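Local coordinates for beta-N-acetylhexosaminidase (Mycobacterium smegmatis, PDB 4YYF), which probably hydrolyses terminal non-reducing N-acetyl-D-hexosamine residues of N-acetyl-beta-D-hexosaminides, as a member of glycosyl hydrolase family 3, at residues A[123-126]-A[127-131]; A[163-166]-A[167-170]. The protein carries 1 engineered substitution. All coordinates share one frame; numbering follows the deposited sequence.

Contact 1: residues A[123-126]-A[127-131]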
loop_
_atom_site.group_PDB
_atom_site.type_symbol
_atom_site.label_atom_id
_atom_site.label_comp_id
_atom_site.label_asym_id
_atom_site.label_seq_id
_atom_site.Cartn_x
_atom_site.Cartn_y
_atom_site.Cartn_z
ATOM N N ALA A 123 14.164 3.445 10.177
ATOM C CA ALA A 123 14.868 2.735 9.105
ATOM C C ALA A 123 16.300 3.226 8.978
ATOM O O ALA A 123 17.231 2.444 8.781
ATOM C CB ALA A 123 14.134 2.943 7.776
ATOM N N ARG A 124 16.474 4.539 9.054
ATOM C CA ARG A 124 17.800 5.126 8.911
ATOM C C ARG A 124 18.737 4.713 10.049
ATOM O O ARG A 124 19.912 4.399 9.825
ATOM C CB ARG A 124 17.691 6.650 8.848
ATOM C CG ARG A 124 19.036 7.352 8.858
ATOM C CD ARG A 124 18.848 8.843 8.737
ATOM N NE ARG A 124 18.443 9.225 7.385
ATOM C CZ ARG A 124 18.041 10.447 7.049
ATOM N NH1 ARG A 124 17.954 11.390 7.972
ATOM N NH2 ARG A 124 17.712 10.717 5.793
ATOM N N GLU A 125 18.217 4.716 11.271
ATOM C CA GLU A 125 19.015 4.314 12.422
ATOM C C GLU A 125 19.359 2.816 12.363
ATOM O O GLU A 125 20.449 2.399 12.755
ATOM C CB GLU A 125 18.291 4.674 13.725
ATOM C CG GLU A 125 19.128 4.505 14.996
ATOM C CD GLU A 125 20.215 5.576 15.180
ATOM O OE1 GLU A 125 20.562 6.291 14.206
ATOM O OE2 GLU A 125 20.735 5.701 16.316
ATOM N N LEU A 126 18.438 2.009 11.860
ATOM C CA LEU A 126 18.722 0.580 11.706
ATOM C C LEU A 126 19.900 0.372 10.762
ATOM O O LEU A 126 20.808 -0.419 11.038
ATOM C CB LEU A 126 17.502 -0.150 11.170
ATOM C CG LEU A 126 16.329 -0.336 12.133
ATOM C CD1 LEU A 126 15.228 -1.143 11.443
ATOM C CD2 LEU A 126 16.798 -1.046 13.408
ATOM N N ALA A 127 19.900 1.106 9.657
ATOM C CA ALA A 127 20.952 0.931 8.663
ATOM C C ALA A 127 22.298 1.377 9.228
ATOM O O ALA A 127 23.346 0.880 8.817
ATOM C CB ALA A 127 20.615 1.672 7.388
ATOM N N ARG A 128 22.268 2.294 10.190
ATOM C CA ARG A 128 23.502 2.839 10.750
ATOM C C ARG A 128 24.080 1.994 11.870
ATOM O O ARG A 128 25.268 2.066 12.149
ATOM C CB ARG A 128 23.270 4.260 11.270
ATOM C CG ARG A 128 22.959 5.248 10.179
ATOM C CD ARG A 128 22.690 6.649 10.704
ATOM N NE ARG A 128 22.809 7.615 9.615
ATOM C CZ ARG A 128 22.455 8.892 9.692
ATOM N NH1 ARG A 128 22.613 9.684 8.637
ATOM N NH2 ARG A 128 21.940 9.374 10.814
ATOM N N THR A 129 23.238 1.211 12.532
ATOM C CA THR A 129 23.660 0.553 13.772
ATOM C C THR A 129 23.558 -0.971 13.729
ATOM O O THR A 129 24.027 -1.647 14.644
ATOM C CB THR A 129 22.839 1.058 14.980
ATOM O OG1 THR A 129 21.450 0.770 14.769
ATOM C CG2 THR A 129 23.025 2.559 15.179
ATOM N N LYS A 130 22.931 -1.503 12.680
ATOM C CA LYS A 130 22.676 -2.936 12.559
ATOM C C LYS A 130 23.189 -3.504 11.236
ATOM O O LYS A 130 23.309 -2.788 10.239
ATOM C CB LYS A 130 21.172 -3.222 12.645
ATOM C CG LYS A 130 20.471 -2.633 13.866
ATOM C CD LYS A 130 20.794 -3.429 15.116
ATOM C CE LYS A 130 20.284 -2.713 16.363
ATOM N NZ LYS A 130 20.621 -3.468 17.601
ATOM N N THR A 131 23.484 -4.799 11.228
ATOM C CA THR A 131 23.786 -5.476 9.971
ATOM C C THR A 131 22.467 -5.797 9.293
ATOM O O THR A 131 21.410 -5.816 9.945
ATOM C CB THR A 131 24.532 -6.787 10.188
ATOM O OG1 THR A 131 23.667 -7.700 10.874
ATOM C CG2 THR A 131 25.794 -6.554 11.005
#

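Contact 2: residues A[163-166]-A[167-170]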
loop_
_atom_site.group_PDB
_atom_site.type_symbol
_atom_site.label_atom_id
_atom_site.label_comp_id
_atom_site.label_asym_id
_atom_site.label_seq_id
_atom_site.Cartn_x
_atom_site.Cartn_y
_atom_site.Cartn_z
ATOM N N ASP A 163 18.575 11.774 1.472
ATOM C CA ASP A 163 19.493 12.282 2.488
ATOM C C ASP A 163 18.862 13.427 3.283
ATOM O O ASP A 163 19.558 14.148 4.009
ATOM C CB ASP A 163 20.788 12.765 1.835
ATOM C CG ASP A 163 20.535 13.752 0.711
ATOM O OD1 ASP A 163 19.399 14.264 0.593
ATOM O OD2 ASP A 163 21.478 14.024 -0.059
ATOM N N ALA A 164 17.551 13.598 3.134
ATOM C CA ALA A 164 16.830 14.664 3.838
ATOM C C ALA A 164 16.956 14.541 5.357
ATOM O O ALA A 164 17.206 13.456 5.886
ATOM C CB ALA A 164 15.367 14.671 3.432
ATOM N N ALA A 165 16.782 15.661 6.050
ATOM C CA ALA A 165 16.716 15.684 7.507
ATOM C C ALA A 165 15.742 14.639 8.043
ATOM O O ALA A 165 14.712 14.359 7.422
ATOM C CB ALA A 165 16.311 17.063 7.984
ATOM N N ALA A 166 16.067 14.077 9.203
ATOM C CA ALA A 166 15.306 12.962 9.770
ATOM C C ALA A 166 13.787 13.173 9.831
ATOM O O ALA A 166 13.031 12.335 9.352
ATOM C CB ALA A 166 15.852 12.595 11.146
ATOM N N ASP A 167 13.335 14.277 10.422
ATOM C CA ASP A 167 11.888 14.483 10.606
ATOM C C ASP A 167 11.264 15.272 9.446
ATOM O O ASP A 167 10.625 16.301 9.643
ATOM C CB ASP A 167 11.603 15.156 11.959
ATOM C CG ASP A 167 10.121 15.157 12.337
ATOM O OD1 ASP A 167 9.340 14.343 11.806
ATOM O OD2 ASP A 167 9.740 15.990 13.188
ATOM N N THR A 168 11.480 14.791 8.228
ATOM C CA THR A 168 10.798 15.330 7.049
ATOM C C THR A 168 9.885 14.227 6.520
ATOM O O THR A 168 9.823 13.153 7.118
ATOM C CB THR A 168 11.795 15.779 5.977
ATOM O OG1 THR A 168 12.621 14.669 5.617
ATOM C CG2 THR A 168 12.678 16.897 6.510
ATOM N N VAL A 169 9.178 14.473 5.418
ATOM C CA VAL A 169 8.153 13.524 4.965
ATOM C C VAL A 169 8.679 12.084 4.828
ATOM O O VAL A 169 8.077 11.137 5.350
ATOM C CB VAL A 169 7.430 14.010 3.672
ATOM C CG1 VAL A 169 8.424 14.303 2.551
ATOM C CG2 VAL A 169 6.373 12.998 3.227
ATOM N N ILE A 170 9.813 11.920 4.155
ATOM C CA ILE A 170 10.475 10.620 4.122
ATOM C C ILE A 170 11.551 10.621 5.208
ATOM O O ILE A 170 11.379 9.986 6.250
ATOM C CB ILE A 170 11.067 10.300 2.730
ATOM C CG1 ILE A 170 9.967 10.349 1.667
ATOM C CG2 ILE A 170 11.704 8.920 2.728
ATOM C CD1 ILE A 170 8.765 9.459 1.997
#

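Contact 1: residues A[123-126]-A[127-131]
A127 N donates to A123 O over 3.1 Å in the regular i to i+4 manner of helix 123-129, whereas at its C-terminal end L126 O accepts from both T129 N (3.3 Å) and K130 N (2.9 Å), two donors that arrive from the same face of its carbonyl plane. Between these, E125 O receives weak bonds from R128 N and T129 N and a third, from a side chain: T129 OG1 lies 2.8 Å from E125 O, above the carbonyl plane. The hydroxyl reaches that oxygen because OG1 sits between the backbone N and the carbonyl carbon (chi1 60°), turned back toward the preceding turn.

R124 and R128 run side by side in the same direction. CD of R124 lies over the centre of the R128 guanidinium, 3.7 Å from its CZ, so aliphatic carbon rather than charge meets the flat face; the two guanidinium planes are 29° apart. NH2 of R124 is hydrogen-bonded to A164 O in the 163-166 loop. L126 CD2 meets K130 CG at 4.0 Å, and both side chains continue onto V135 of helix 132-148, for which T131 is the N-cap.

Contact 2: residues A[163-166]-A[167-170]
An inverse gamma turn centred on D167 bends the chain sharply in the long loop that leads from strand 153-154 to helix 179-196 of this family 3 catalytic domain, whose sequence places it in the TIM-barrel clan. Across the turn T168 N approaches A166 O at 3.1 Å, a weak bond with an N-H...acceptor angle of 139°, and the same N-H makes a longer, weak bond to A165 O.

The firmer tie comes from a side chain. T168 OG1 donates to A165 O over 2.8 Å, approaching in the carbonyl plane with a C=O...donor angle of 158°, nearly head-on to the oxygen. With chi1 at 58° the hydroxyl is placed between the backbone N and carbonyl carbon of its own residue, which points it back across the bend, while CG2 is left to pack 3.9 Å from A165 CB. A164 CB comes within 3.5 Å of OG1, so one alanine methyl rests against the hydroxyl and the other against the methyl of the threonine.

D167 turns its carboxylate to a different partner, a salt bridge from OD1 to NH1 of R109, whose NH2 bonds T168 O. The chemistry therefore implies a bend closed by one good side-chain bond and two weak backbone ones, with the two nitrogens of one guanidinium tying the carboxylate of D167 and the carbonyl of T168 to the same group.

How the contacts relate
Along the chain contact 1 closes before contact 2 opens: helix 123-129 comes first, then helix 132-148 and strand 153-154, then the loop holding 163-170. Their centres nonetheless lie about 15 Å apart, on the same side of the chain's centre and within one family 3 domain. A side chain bridges the gap: the R124 NH2 to A164 O distance is 2.8 Å, and NH1 of R124 packs near A166 N. D172, farther along the same loop, shares backbone bonds with both R124 and A166. The pair illustrates how a short helix and an irregular loop, separated by a helix and a strand in sequence, are joined at the domain's periphery.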